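Local coordinates for protein beta-agarase AgaA (Microbulbifer thermotolerans, PDB 3WZ1) that cleaves the beta-1,4-galactosidic linkages of agarose in endo fashion, releasing mainly neoagarotetraose, and is represented here by its family 16 catalytic domain, at residues E48-P53 and Y233-M238; Y66-G71 and A75-R80; S111-A116 and A254-P259; T180-A185 and Y202-L207. All coordinates share one frame; numbering follows the deposited sequence.

How the contacts relate
From the N terminus, the chain passes through 48-53 and soon turns back on itself in the hairpin of contact 2 (66-71 with 75-80). It reaches 111-116, then 180-185, which meets 202-207 in contact 4. Segment 233-238 then closes contact 1, so contacts 2 and 4 are both nested inside its loop. Segment 254-259 closes contact 3 last; its loop encloses contact 4 and crosses that of contact 1. Met-238 touches residues of contacts 2 and 3, and Leu-256 packs on Ser-78 and Arg-80. Contact 2 pairs two strands of a hairpin, while contacts 1, 3 and 4 pack loops against a strand, a short helix and a second hairpin of the beta-jelly roll.

Contact 1: residues E48-P53 and Y233-M238; sequences EGFINP and YAIINM
Ile-51 and Phe-50 lower their side chains onto Tyr-233 and Ile-235, and every contact between the two segments is apolar. Two isoleucine methyls meet the two aromatic side chains. CG2 of Ile-51 lies 3.7 Å from CB of Tyr-233 and approaches the root of the phenol ring obliquely, at CG and CD1. The first torsion of Ile-51 (chi1 56°) sets CG1 between its backbone N and carbonyl carbon, which leaves CG2 to face the strand. CD1 of Ile-235, at the end of an extended chain, meets the Phe-50 ring at CE1 (4.0 Å) and CD1, neither squarely over the face nor at the edge. Within the loop, CG1 of Ile-51 rests 3.6 Å above the centre of the Phe-50 ring and covers one face, while the ring of Trp-54 meets that of Phe-50 edge-to-face.

Methyl also meets methyl, CG2 of Ile-51 lying 4.2 Å from CD1 of Ile-235.

Leu-122 of strand 116-123 touches both loop side chains, and Thr-93 lies against both isoleucines. Backbone polar atoms are served separately, the carbonyl of Gly-49 by Ser-91 and Thr-93. The side chain of Ile-235 lies about 8 Å from that of Glu-129, the predicted catalytic nucleophile. With only carbon atoms meeting across the contact, shape and exclusion of water rather than directed bonds hold this loop over strand 232-239.

Contact 2: residues Y66-G71 and A75-R80; sequences YSYVSG and AITSGR
Tyr-68 turns its CG between its own backbone N and carbonyl carbon (chi1 60°), and with chi2 at -86° the ring lies over Ala-75. The methyl CB sits 3.5 Å from the ring centroid, a CH-pi contact on one face, displaced toward CZ. A leucine in place of Tyr-68 would probably cost Ala-75 this flat aromatic cover and leave its methyl less well shielded.

Beneath the ring the two residues form an antiparallel hydrogen-bonded pair: Ala-75 N gives a nearly linear bond to Tyr-68 O (2.8 Å), and Tyr-68 N returns one to Ala-75 O (3.0 Å). Ser-67 and Ile-76 form the next, non-hydrogen-bonded pair, on the other face. Thr-77 N then bonds to Tyr-66 O at 2.8 Å, with an N-H...O angle of 174°. CG2 of Thr-77 lies 3.8 Å from CD2 of Tyr-66, while its OG1 bonds to Thr-263. Further along, CE2 of Tyr-66 lies 3.7 Å from N of Gly-79.

This beta hairpin joins strand 67-70 to strand 73-80, which also pairs antiparallel with strands 87-94 and 264-276; Ile-76 packs on Ile-236 and Met-238 of strand 232-239.

Contact 3: residues S111-A116 and A254-P259; sequences SNMVLA and AELADP
Met-113, Glu-255 and Leu-256 carry this contact, the methionine reaching from the loop between strands 102-109 and 116-123 to the short helix 253-256. Its chain bends at chi2 (-73°) and chi3 (-91°), which curls the thioether and its terminal methyl against the helix. SD lies 4.0 Å from CB of Glu-255, the two side chains running antiparallel alongside one another. CE goes further: it meets CD2 of Leu-256 at 3.7 Å, the two side chains crossing at about a right angle, and it is 3.9 Å from the carbonyl O of Glu-255. With an alanine in place of Met-113, a gap is likely to open beside CD2 of Leu-256, and CB of Glu-255 would probably lose the sulfur packed beside it.

Beyond CG the side chain of Glu-255 is extended and carries its carboxylate to the backbone of the loop, which it reaches through two waters. One water donates to OE1 of Glu-255 (2.9 Å) and accepts from the N of Val-114 (3.0 Å). The other donates to OE2 of Glu-255 at 3.0 Å and, weakly, to the O of Asn-112. OE2 also forms a salt bridge with Arg-140, and OE1 accepts from the N of Thr-252, so the carboxylate is gripped from several directions and Arg-140 probably offsets much of its charge.

Ser-78 lies against both Met-113 and Leu-256. The arrangement is that of a short helix in the connection before strand 264-276, fastened over an inter-strand loop and the end of strand 73-80 and packed against the GH16 beta-jelly roll, away from the predicted catalytic glutamates.

Contact 4: residues T180-A185 and Y202-L207; sequences TKWRDA and YVDGKL
Trp-182 pushes the six-membered end of its indole against Val-203, and here the contact is tightest. CZ3 of Trp-182 lies 3.7 Å from CG1 of Val-203, and CH2 of the indole stands almost as close to the same methyl. The approach is oblique to the ring, and the two side chains cross at about a right angle. The first torsion of Val-203 (chi1 174°) places CG1 opposite its backbone N, on the flank that receives the indole. Leu-150 of strand 150-158 packs on both residues and continues this apolar patch, while CG2 of Thr-180 lies 4.0 Å above the indole plane toward its rim.

Val-203 opens the type I' beta turn that ends at Lys-206 and links strands 198-203 and 206-212 into a hairpin of the jelly roll. The 3-10 segment 182-184, which carries the tryptophan, precedes strand 187-195, the antiparallel partner of strand 198-203.

Away from the valine the contact thins toward the partly exposed Asp-204. OD2 of Asp-204 reaches the indole edge in its plane, 3.9 Å from CZ3 of Trp-182, with the carboxylate turned 42° from the ring; its stronger partner is ND1 of His-187, and that imidazole also meets the indole edge-to-face. OD1 of Asp-204 accepts from the N of Arg-188.

Contact 1: residues E48-P53 and Y233-M238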
loop_
_atom_site.group_PDB
_atom_site.type_symbol
_atom_site.label_atom_id
_atom_site.label_comp_id
_atom_site.label_asym_id
_atom_site.label_seq_id
_atom_site.Cartn_x
_atom_site.Cartn_y
_atom_site.Cartn_z
ATOM N N GLU A 48 -0.433 3.229 15.156
ATOM C CA GLU A 48 -1.770 2.912 14.645
ATOM C C GLU A 48 -2.327 4.129 13.924
ATOM O O GLU A 48 -2.056 5.270 14.325
ATOM C CB GLU A 48 -2.702 2.496 15.779
ATOM C CG GLU A 48 -2.302 1.148 16.376
ATOM C CD GLU A 48 -2.453 1.083 17.878
ATOM O OE1 GLU A 48 -3.084 0.126 18.369
ATOM O OE2 GLU A 48 -1.899 1.999 18.554
ATOM N N GLY A 49 -3.118 3.899 12.890
ATOM C CA GLY A 49 -3.799 4.969 12.156
ATOM C C GLY A 49 -3.032 5.477 10.960
ATOM O O GLY A 49 -2.432 4.689 10.225
ATOM N N PHE A 50 -3.045 6.798 10.805
ATOM C CA PHE A 50 -2.701 7.498 9.568
ATOM C C PHE A 50 -1.601 8.502 9.898
ATOM O O PHE A 50 -1.086 8.557 11.036
ATOM C CB PHE A 50 -4.013 8.172 9.062
ATOM C CG PHE A 50 -3.922 8.919 7.749
ATOM C CD1 PHE A 50 -3.472 8.318 6.582
ATOM C CD2 PHE A 50 -4.353 10.241 7.665
ATOM C CE1 PHE A 50 -3.413 9.019 5.396
ATOM C CE2 PHE A 50 -4.306 10.939 6.462
ATOM C CZ PHE A 50 -3.839 10.319 5.316
ATOM N N ILE A 51 -1.211 9.309 8.912
ATOM C CA ILE A 51 -0.194 10.352 9.146
ATOM C C ILE A 51 -0.708 11.491 10.018
ATOM O O ILE A 51 0.098 12.266 10.550
ATOM C CB ILE A 51 0.397 10.926 7.842
ATOM C CG1 ILE A 51 -0.702 11.468 6.918
ATOM C CG2 ILE A 51 1.218 9.868 7.118
ATOM C CD1 ILE A 51 -0.173 12.374 5.836
ATOM N N ASN A 52 -2.030 11.598 10.141
ATOM C CA ASN A 52 -2.678 12.637 10.943
ATOM C C ASN A 52 -4.001 12.066 11.475
ATOM O O ASN A 52 -4.305 10.891 11.225
ATOM C CB ASN A 52 -2.817 13.930 10.117
ATOM C CG ASN A 52 -3.726 13.782 8.905
ATOM O OD1 ASN A 52 -4.829 13.257 8.999
ATOM N ND2 ASN A 52 -3.272 14.282 7.749
ATOM N N PRO A 53 -4.790 12.862 12.223
ATOM C CA PRO A 53 -5.986 12.278 12.813
ATOM C C PRO A 53 -7.156 11.942 11.887
ATOM O O PRO A 53 -8.179 11.435 12.368
ATOM C CB PRO A 53 -6.424 13.350 13.820
ATOM C CG PRO A 53 -5.153 14.055 14.174
ATOM C CD PRO A 53 -4.445 14.143 12.854
ATOM N N TYR A 233 5.612 8.754 4.262
ATOM C CA TYR A 233 5.403 7.756 5.296
ATOM C C TYR A 233 4.811 6.497 4.675
ATOM O O TYR A 233 3.966 6.582 3.772
ATOM C CB TYR A 233 4.469 8.296 6.394
ATOM C CG TYR A 233 5.108 9.458 7.115
ATOM C CD1 TYR A 233 5.018 10.747 6.609
ATOM C CD2 TYR A 233 5.852 9.240 8.264
ATOM C CE1 TYR A 233 5.671 11.793 7.231
ATOM C CE2 TYR A 233 6.505 10.289 8.894
ATOM C CZ TYR A 233 6.399 11.545 8.363
ATOM O OH TYR A 233 7.055 12.602 8.978
ATOM N N ALA A 234 5.254 5.340 5.157
ATOM C CA ALA A 234 4.669 4.068 4.754
ATOM C C ALA A 234 3.351 3.843 5.467
ATOM O O ALA A 234 3.282 4.008 6.691
ATOM C CB ALA A 234 5.640 2.947 5.073
ATOM N N ILE A 235 2.328 3.424 4.721
ATOM C CA ILE A 235 1.009 3.183 5.275
ATOM C C ILE A 235 0.520 1.837 4.773
ATOM O O ILE A 235 0.609 1.521 3.580
ATOM C CB ILE A 235 0.013 4.297 4.861
ATOM C CG1 ILE A 235 0.592 5.689 5.196
ATOM C CG2 ILE A 235 -1.335 4.083 5.510
ATOM C CD1 ILE A 235 -0.195 6.834 4.586
ATOM N N ILE A 236 -0.003 1.053 5.702
ATOM C CA ILE A 236 -0.611 -0.237 5.371
ATOM C C ILE A 236 -2.025 -0.151 5.897
ATOM O O ILE A 236 -2.228 0.034 7.093
ATOM C CB ILE A 236 0.129 -1.414 6.007
ATOM C CG1 ILE A 236 1.620 -1.412 5.617
ATOM C CG2 ILE A 236 -0.548 -2.720 5.570
ATOM C CD1 ILE A 236 2.488 -2.220 6.562
ATOM N N ASN A 237 -3.017 -0.261 5.026
ATOM C CA ASN A 237 -4.383 -0.144 5.480
ATOM C C ASN A 237 -5.335 -0.911 4.598
ATOM O O ASN A 237 -4.914 -1.503 3.594
ATOM C CB ASN A 237 -4.794 1.338 5.617
ATOM C CG ASN A 237 -5.087 2.015 4.293
ATOM O OD1 ASN A 237 -5.407 1.362 3.298
ATOM N ND2 ASN A 237 -5.010 3.335 4.273
ATOM N N MET A 238 -6.615 -0.909 4.975
ATOM C CA MET A 238 -7.678 -1.030 3.989
ATOM C C MET A 238 -8.431 0.281 3.943
ATOM O O MET A 238 -8.414 1.059 4.894
ATOM C CB MET A 238 -8.660 -2.156 4.273
ATOM C CG MET A 238 -8.171 -3.532 3.844
ATOM S SD MET A 238 -9.428 -4.811 3.892
ATOM C CE MET A 238 -9.449 -5.241 5.604
#

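Contact 2: residues Y66-G71 and A75-R80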
loop_
_atom_site.group_PDB
_atom_site.type_symbol
_atom_site.label_atom_id
_atom_site.label_comp_id
_atom_site.label_asym_id
_atom_site.label_seq_id
_atom_site.Cartn_x
_atom_site.Cartn_y
_atom_site.Cartn_z
ATOM N N TYR A 66 -8.374 -2.883 14.781
ATOM C CA TYR A 66 -8.540 -3.600 13.500
ATOM C C TYR A 66 -7.199 -3.821 12.796
ATOM O O TYR A 66 -7.168 -4.224 11.630
ATOM C CB TYR A 66 -9.607 -2.902 12.626
ATOM C CG TYR A 66 -10.974 -3.075 13.219
ATOM C CD1 TYR A 66 -11.326 -2.406 14.397
ATOM C CD2 TYR A 66 -11.893 -3.969 12.684
ATOM C CE1 TYR A 66 -12.567 -2.594 14.977
ATOM C CE2 TYR A 66 -13.133 -4.171 13.274
ATOM C CZ TYR A 66 -13.460 -3.463 14.425
ATOM O OH TYR A 66 -14.703 -3.681 15.016
ATOM N N SER A 67 -6.108 -3.591 13.512
ATOM C CA SER A 67 -4.778 -4.084 13.129
ATOM C C SER A 67 -4.182 -4.894 14.268
ATOM O O SER A 67 -4.422 -4.605 15.438
ATOM C CB SER A 67 -3.860 -2.906 12.771
ATOM O OG SER A 67 -3.721 -1.997 13.848
ATOM N N TYR A 68 -3.413 -5.923 13.927
ATOM C CA TYR A 68 -2.694 -6.715 14.920
ATOM C C TYR A 68 -1.605 -7.499 14.200
ATOM O O TYR A 68 -1.635 -7.635 12.973
ATOM C CB TYR A 68 -3.629 -7.666 15.709
ATOM C CG TYR A 68 -4.368 -8.679 14.893
ATOM C CD1 TYR A 68 -5.592 -8.372 14.294
ATOM C CD2 TYR A 68 -3.848 -9.942 14.706
ATOM C CE1 TYR A 68 -6.284 -9.316 13.541
ATOM C CE2 TYR A 68 -4.540 -10.889 13.963
ATOM C CZ TYR A 68 -5.744 -10.567 13.384
ATOM O OH TYR A 68 -6.414 -11.514 12.624
ATOM N N VAL A 69 -0.651 -7.985 14.970
ATOM C CA VAL A 69 0.442 -8.786 14.434
ATOM C C VAL A 69 0.410 -10.133 15.146
ATOM O O VAL A 69 0.463 -10.200 16.381
ATOM C CB VAL A 69 1.817 -8.099 14.585
ATOM C CG1 VAL A 69 2.885 -8.918 13.870
ATOM C CG2 VAL A 69 1.786 -6.691 14.009
ATOM N N SER A 70 0.330 -11.196 14.365
ATOM C CA SER A 70 0.327 -12.556 14.910
ATOM C C SER A 70 0.663 -13.599 13.855
ATOM O O SER A 70 0.355 -13.438 12.681
ATOM C CB SER A 70 -1.033 -12.893 15.515
ATOM O OG SER A 70 -0.937 -14.093 16.291
ATOM N N GLY A 71 1.283 -14.686 14.298
ATOM C CA GLY A 71 1.539 -15.824 13.422
ATOM C C GLY A 71 2.397 -15.492 12.220
ATOM O O GLY A 71 2.222 -16.104 11.157
ATOM N N ALA A 75 -1.955 -8.275 10.290
ATOM C CA ALA A 75 -3.342 -8.419 9.868
ATOM C C ALA A 75 -4.023 -7.073 9.943
ATOM O O ALA A 75 -3.934 -6.384 10.968
ATOM C CB ALA A 75 -4.087 -9.414 10.751
ATOM N N ILE A 76 -4.663 -6.707 8.843
ATOM C CA ILE A 76 -5.533 -5.560 8.734
ATOM C C ILE A 76 -6.929 -6.118 8.513
ATOM O O ILE A 76 -7.215 -6.707 7.449
ATOM C CB ILE A 76 -5.127 -4.678 7.544
ATOM C CG1 ILE A 76 -3.693 -4.172 7.644
ATOM C CG2 ILE A 76 -6.131 -3.537 7.334
ATOM C CD1 ILE A 76 -3.410 -3.285 8.846
ATOM N N THR A 77 -7.820 -5.911 9.474
ATOM C CA THR A 77 -9.163 -6.475 9.366
ATOM C C THR A 77 -10.223 -5.365 9.234
ATOM O O THR A 77 -9.904 -4.182 9.076
ATOM C CB THR A 77 -9.412 -7.504 10.478
ATOM O OG1 THR A 77 -10.567 -8.305 10.172
ATOM C CG2 THR A 77 -9.551 -6.838 11.827
ATOM N N SER A 78 -11.474 -5.792 9.216
ATOM C CA SER A 78 -12.610 -4.949 8.891
ATOM C C SER A 78 -13.816 -5.408 9.696
ATOM O O SER A 78 -13.928 -6.582 10.086
ATOM C CB SER A 78 -12.920 -4.994 7.398
ATOM O OG SER A 78 -13.206 -6.308 6.952
ATOM N N GLY A 79 -14.726 -4.477 9.937
ATOM C CA GLY A 79 -15.995 -4.798 10.591
ATOM C C GLY A 79 -16.973 -3.671 10.443
ATOM O O GLY A 79 -16.587 -2.543 10.152
ATOM N N ARG A 80 -18.251 -3.979 10.622
ATOM C CA ARG A 80 -19.284 -2.954 10.590
ATOM C C ARG A 80 -19.202 -2.129 11.867
ATOM O O ARG A 80 -19.077 -2.692 12.973
ATOM C CB ARG A 80 -20.666 -3.584 10.487
ATOM C CG ARG A 80 -21.814 -2.573 10.526
ATOM C CD ARG A 80 -21.825 -1.653 9.327
ATOM N NE ARG A 80 -22.139 -2.384 8.111
ATOM C CZ ARG A 80 -21.674 -2.107 6.899
ATOM N NH1 ARG A 80 -20.847 -1.077 6.677
ATOM N NH2 ARG A 80 -22.045 -2.875 5.875
#

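Contact 3: residues S111-A116 and A254-P259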
loop_
_atom_site.group_PDB
_atom_site.type_symbol
_atom_site.label_atom_id
_atom_site.label_comp_id
_atom_site.label_asym_id
_atom_site.label_seq_id
_atom_site.Cartn_x
_atom_site.Cartn_y
_atom_site.Cartn_z
ATOM N N SER A 111 -7.332 -8.799 0.991
ATOM C CA SER A 111 -8.595 -9.277 1.500
ATOM C C SER A 111 -9.547 -9.594 0.344
ATOM O O SER A 111 -9.479 -8.983 -0.726
ATOM C CB SER A 111 -9.237 -8.238 2.409
ATOM O OG SER A 111 -9.610 -7.086 1.662
ATOM N N ASN A 112 -10.465 -10.538 0.592
ATOM C CA ASN A 112 -11.452 -10.916 -0.395
ATOM C C ASN A 112 -12.680 -10.046 -0.201
ATOM O O ASN A 112 -13.741 -10.498 0.219
ATOM C CB ASN A 112 -11.759 -12.398 -0.236
ATOM C CG ASN A 112 -12.693 -12.931 -1.292
ATOM O OD1 ASN A 112 -13.164 -12.227 -2.178
ATOM N ND2 ASN A 112 -12.963 -14.242 -1.182
ATOM N N MET A 113 -12.492 -8.774 -0.530
ATOM C CA MET A 113 -13.461 -7.731 -0.280
ATOM C C MET A 113 -13.412 -6.693 -1.384
ATOM O O MET A 113 -12.424 -6.588 -2.125
ATOM C CB MET A 113 -13.142 -7.030 1.041
ATOM C CG MET A 113 -13.091 -7.899 2.276
ATOM S SD MET A 113 -14.729 -8.442 2.833
ATOM C CE MET A 113 -15.159 -7.114 3.970
ATOM N N VAL A 114 -14.467 -5.886 -1.480
ATOM C CA VAL A 114 -14.485 -4.769 -2.421
ATOM C C VAL A 114 -13.661 -3.576 -1.940
ATOM O O VAL A 114 -13.428 -2.610 -2.672
ATOM C CB VAL A 114 -15.906 -4.316 -2.777
ATOM C CG1 VAL A 114 -16.645 -5.448 -3.475
ATOM C CG2 VAL A 114 -16.687 -3.815 -1.552
ATOM N N LEU A 115 -13.270 -3.626 -0.672
ATOM C CA LEU A 115 -12.356 -2.647 -0.096
ATOM C C LEU A 115 -11.017 -2.664 -0.792
ATOM O O LEU A 115 -10.561 -3.710 -1.249
ATOM C CB LEU A 115 -12.124 -2.988 1.371
ATOM C CG LEU A 115 -13.360 -3.003 2.265
ATOM C CD1 LEU A 115 -13.062 -3.703 3.570
ATOM C CD2 LEU A 115 -13.816 -1.575 2.508
ATOM N N ALA A 116 -10.350 -1.513 -0.796
ATOM C CA ALA A 116 -8.943 -1.461 -1.189
ATOM C C ALA A 116 -8.064 -2.081 -0.109
ATOM O O ALA A 116 -8.217 -1.742 1.066
ATOM C CB ALA A 116 -8.519 -0.013 -1.418
ATOM N N ALA A 254 -22.683 -9.212 5.768
ATOM C CA ALA A 254 -22.318 -10.619 5.671
ATOM C C ALA A 254 -20.838 -10.793 5.316
ATOM O O ALA A 254 -20.163 -11.650 5.861
ATOM C CB ALA A 254 -23.191 -11.331 4.649
ATOM N N GLU A 255 -20.336 -9.944 4.424
ATOM C CA GLU A 255 -18.919 -9.966 4.052
ATOM C C GLU A 255 -18.039 -9.556 5.237
ATOM O O GLU A 255 -17.045 -10.199 5.557
ATOM C CB GLU A 255 -18.673 -9.043 2.867
ATOM C CG GLU A 255 -19.199 -9.588 1.552
ATOM C CD GLU A 255 -19.228 -8.593 0.432
ATOM O OE1 GLU A 255 -19.198 -7.368 0.681
ATOM O OE2 GLU A 255 -19.275 -9.028 -0.738
ATOM N N LEU A 256 -18.445 -8.490 5.929
ATOM C CA LEU A 256 -17.659 -7.977 7.046
ATOM C C LEU A 256 -17.597 -8.945 8.216
ATOM O O LEU A 256 -16.641 -8.950 8.975
ATOM C CB LEU A 256 -18.232 -6.639 7.520
ATOM C CG LEU A 256 -18.024 -5.489 6.544
ATOM C CD1 LEU A 256 -18.983 -4.370 6.865
ATOM C CD2 LEU A 256 -16.588 -5.005 6.585
ATOM N N ALA A 257 -18.634 -9.770 8.345
ATOM C CA ALA A 257 -18.684 -10.763 9.384
ATOM C C ALA A 257 -17.925 -12.045 9.089
ATOM O O ALA A 257 -17.740 -12.851 9.991
ATOM C CB ALA A 257 -20.126 -11.074 9.719
ATOM N N ASP A 258 -17.498 -12.219 7.843
ATOM C CA ASP A 258 -16.831 -13.457 7.396
ATOM C C ASP A 258 -15.312 -13.424 7.629
ATOM O O ASP A 258 -14.602 -12.702 6.938
ATOM C CB ASP A 258 -17.152 -13.667 5.909
ATOM C CG ASP A 258 -16.670 -15.000 5.395
ATOM O OD1 ASP A 258 -15.882 -15.637 6.088
ATOM O OD2 ASP A 258 -17.098 -15.371 4.293
ATOM N N PRO A 259 -14.812 -14.184 8.612
ATOM C CA PRO A 259 -13.403 -14.116 8.980
ATOM C C PRO A 259 -12.484 -14.639 7.891
ATOM O O PRO A 259 -11.285 -14.369 7.932
ATOM C CB PRO A 259 -13.311 -15.000 10.227
ATOM C CG PRO A 259 -14.465 -15.911 10.138
ATOM C CD PRO A 259 -15.541 -15.184 9.419
HETATM O O HOH W 1 -16.401 -9.293 -1.590
HETATM O O HOH W 2 -16.448 -6.617 0.659
#

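Contact 4: residues T180-A185 and Y202-L207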
loop_
_atom_site.group_PDB
_atom_site.type_symbol
_atom_site.label_atom_id
_atom_site.label_comp_id
_atom_site.label_asym_id
_atom_site.label_seq_id
_atom_site.Cartn_x
_atom_site.Cartn_y
_atom_site.Cartn_z
ATOM N N THR A 180 -4.507 -14.820 -12.999
ATOM C CA THR A 180 -4.190 -14.851 -11.582
ATOM C C THR A 180 -5.097 -13.886 -10.836
ATOM O O THR A 180 -5.224 -12.731 -11.217
ATOM C CB THR A 180 -2.727 -14.433 -11.341
ATOM O OG1 THR A 180 -1.860 -15.421 -11.934
ATOM C CG2 THR A 180 -2.412 -14.344 -9.869
ATOM N N LYS A 181 -5.723 -14.391 -9.796
ATOM C CA LYS A 181 -6.507 -13.566 -8.877
ATOM C C LYS A 181 -5.597 -13.334 -7.697
ATOM O O LYS A 181 -5.284 -14.243 -6.932
ATOM C CB LYS A 181 -7.793 -14.271 -8.495
ATOM C CG LYS A 181 -8.744 -14.442 -9.680
ATOM C CD LYS A 181 -9.630 -15.645 -9.486
ATOM C CE LYS A 181 -10.684 -15.737 -10.575
ATOM N NZ LYS A 181 -10.043 -15.903 -11.901
ATOM N N TRP A 182 -5.156 -12.083 -7.563
ATOM C CA TRP A 182 -4.107 -11.742 -6.613
ATOM C C TRP A 182 -4.483 -12.110 -5.176
ATOM O O TRP A 182 -3.625 -12.521 -4.405
ATOM C CB TRP A 182 -3.733 -10.255 -6.745
ATOM C CG TRP A 182 -3.356 -9.923 -8.163
ATOM C CD1 TRP A 182 -4.131 -9.337 -9.092
ATOM C CD2 TRP A 182 -2.128 -10.268 -8.822
ATOM N NE1 TRP A 182 -3.467 -9.252 -10.294
ATOM C CE2 TRP A 182 -2.235 -9.834 -10.156
ATOM C CE3 TRP A 182 -0.955 -10.908 -8.411
ATOM C CZ2 TRP A 182 -1.206 -10.008 -11.085
ATOM C CZ3 TRP A 182 0.064 -11.066 -9.315
ATOM C CH2 TRP A 182 -0.067 -10.637 -10.644
ATOM N N ARG A 183 -5.768 -12.006 -4.837
ATOM C CA ARG A 183 -6.257 -12.383 -3.502
ATOM C C ARG A 183 -6.001 -13.846 -3.090
ATOM O O ARG A 183 -6.045 -14.174 -1.893
ATOM C CB ARG A 183 -7.766 -12.109 -3.378
ATOM C CG ARG A 183 -8.564 -12.947 -4.380
ATOM C CD ARG A 183 -9.878 -13.476 -3.878
ATOM N NE ARG A 183 -10.373 -14.424 -4.889
ATOM C CZ ARG A 183 -11.072 -14.115 -5.981
ATOM N NH1 ARG A 183 -11.411 -12.879 -6.272
ATOM N NH2 ARG A 183 -11.455 -15.095 -6.806
ATOM N N ASP A 184 -5.724 -14.724 -4.054
ATOM C CA ASP A 184 -5.613 -16.143 -3.738
ATOM C C ASP A 184 -4.306 -16.590 -3.087
ATOM O O ASP A 184 -4.210 -17.736 -2.643
ATOM C CB ASP A 184 -5.826 -16.978 -5.002
ATOM C CG ASP A 184 -7.266 -16.987 -5.468
ATOM O OD1 ASP A 184 -8.159 -16.618 -4.692
ATOM O OD2 ASP A 184 -7.492 -17.388 -6.636
ATOM N N ALA A 185 -3.297 -15.724 -3.042
ATOM C CA ALA A 185 -1.996 -16.084 -2.499
ATOM C C ALA A 185 -1.252 -14.850 -2.083
ATOM O O ALA A 185 -1.655 -13.739 -2.427
ATOM C CB ALA A 185 -1.168 -16.849 -3.536
ATOM N N TYR A 202 7.349 -3.497 -9.661
ATOM C CA TYR A 202 7.756 -4.898 -9.755
ATOM C C TYR A 202 6.734 -5.805 -9.080
ATOM O O TYR A 202 6.306 -5.534 -7.953
ATOM C CB TYR A 202 9.110 -5.095 -9.082
ATOM C CG TYR A 202 10.238 -4.323 -9.732
ATOM C CD1 TYR A 202 10.463 -2.990 -9.437
ATOM C CD2 TYR A 202 11.109 -4.960 -10.595
ATOM C CE1 TYR A 202 11.507 -2.298 -10.009
ATOM C CE2 TYR A 202 12.164 -4.289 -11.171
ATOM C CZ TYR A 202 12.357 -2.943 -10.880
ATOM O OH TYR A 202 13.404 -2.272 -11.464
ATOM N N VAL A 203 6.323 -6.863 -9.780
ATOM C CA VAL A 203 5.373 -7.828 -9.242
ATOM C C VAL A 203 6.058 -9.194 -9.240
ATOM O O VAL A 203 6.526 -9.650 -10.291
ATOM C CB VAL A 203 4.069 -7.862 -10.056
ATOM C CG1 VAL A 203 3.148 -8.971 -9.561
ATOM C CG2 VAL A 203 3.352 -6.513 -9.994
ATOM N N ASP A 204 6.170 -9.817 -8.068
ATOM C CA ASP A 204 6.796 -11.127 -7.944
ATOM C C ASP A 204 8.168 -11.188 -8.644
ATOM O O ASP A 204 8.495 -12.162 -9.349
ATOM C CB ASP A 204 5.829 -12.213 -8.430
ATOM C CG ASP A 204 4.572 -12.297 -7.578
ATOM O OD1 ASP A 204 4.715 -12.097 -6.370
ATOM O OD2 ASP A 204 3.489 -12.612 -8.126
ATOM N N GLY A 205 8.946 -10.125 -8.449
ATOM C CA GLY A 205 10.321 -10.063 -8.894
ATOM C C GLY A 205 10.542 -9.590 -10.306
ATOM O O GLY A 205 11.684 -9.566 -10.753
ATOM N N LYS A 206 9.487 -9.198 -11.001
ATOM C CA LYS A 206 9.612 -8.801 -12.411
ATOM C C LYS A 206 9.162 -7.376 -12.618
ATOM O O LYS A 206 8.132 -6.962 -12.083
ATOM C CB LYS A 206 8.784 -9.731 -13.288
ATOM C CG LYS A 206 9.219 -11.192 -13.221
ATOM C CD LYS A 206 10.652 -11.392 -13.708
ATOM C CE LYS A 206 11.072 -12.855 -13.700
ATOM N NZ LYS A 206 10.056 -13.733 -14.333
ATOM N N LEU A 207 9.932 -6.621 -13.399
ATOM C CA LEU A 207 9.533 -5.269 -13.781
ATOM C C LEU A 207 8.303 -5.359 -14.661
ATOM O O LEU A 207 8.355 -6.003 -15.726
ATOM C CB LEU A 207 10.669 -4.569 -14.546
ATOM C CG LEU A 207 10.365 -3.169 -15.071
ATOM C CD1 LEU A 207 10.206 -2.196 -13.921
ATOM C CD2 LEU A 207 11.482 -2.696 -15.985
#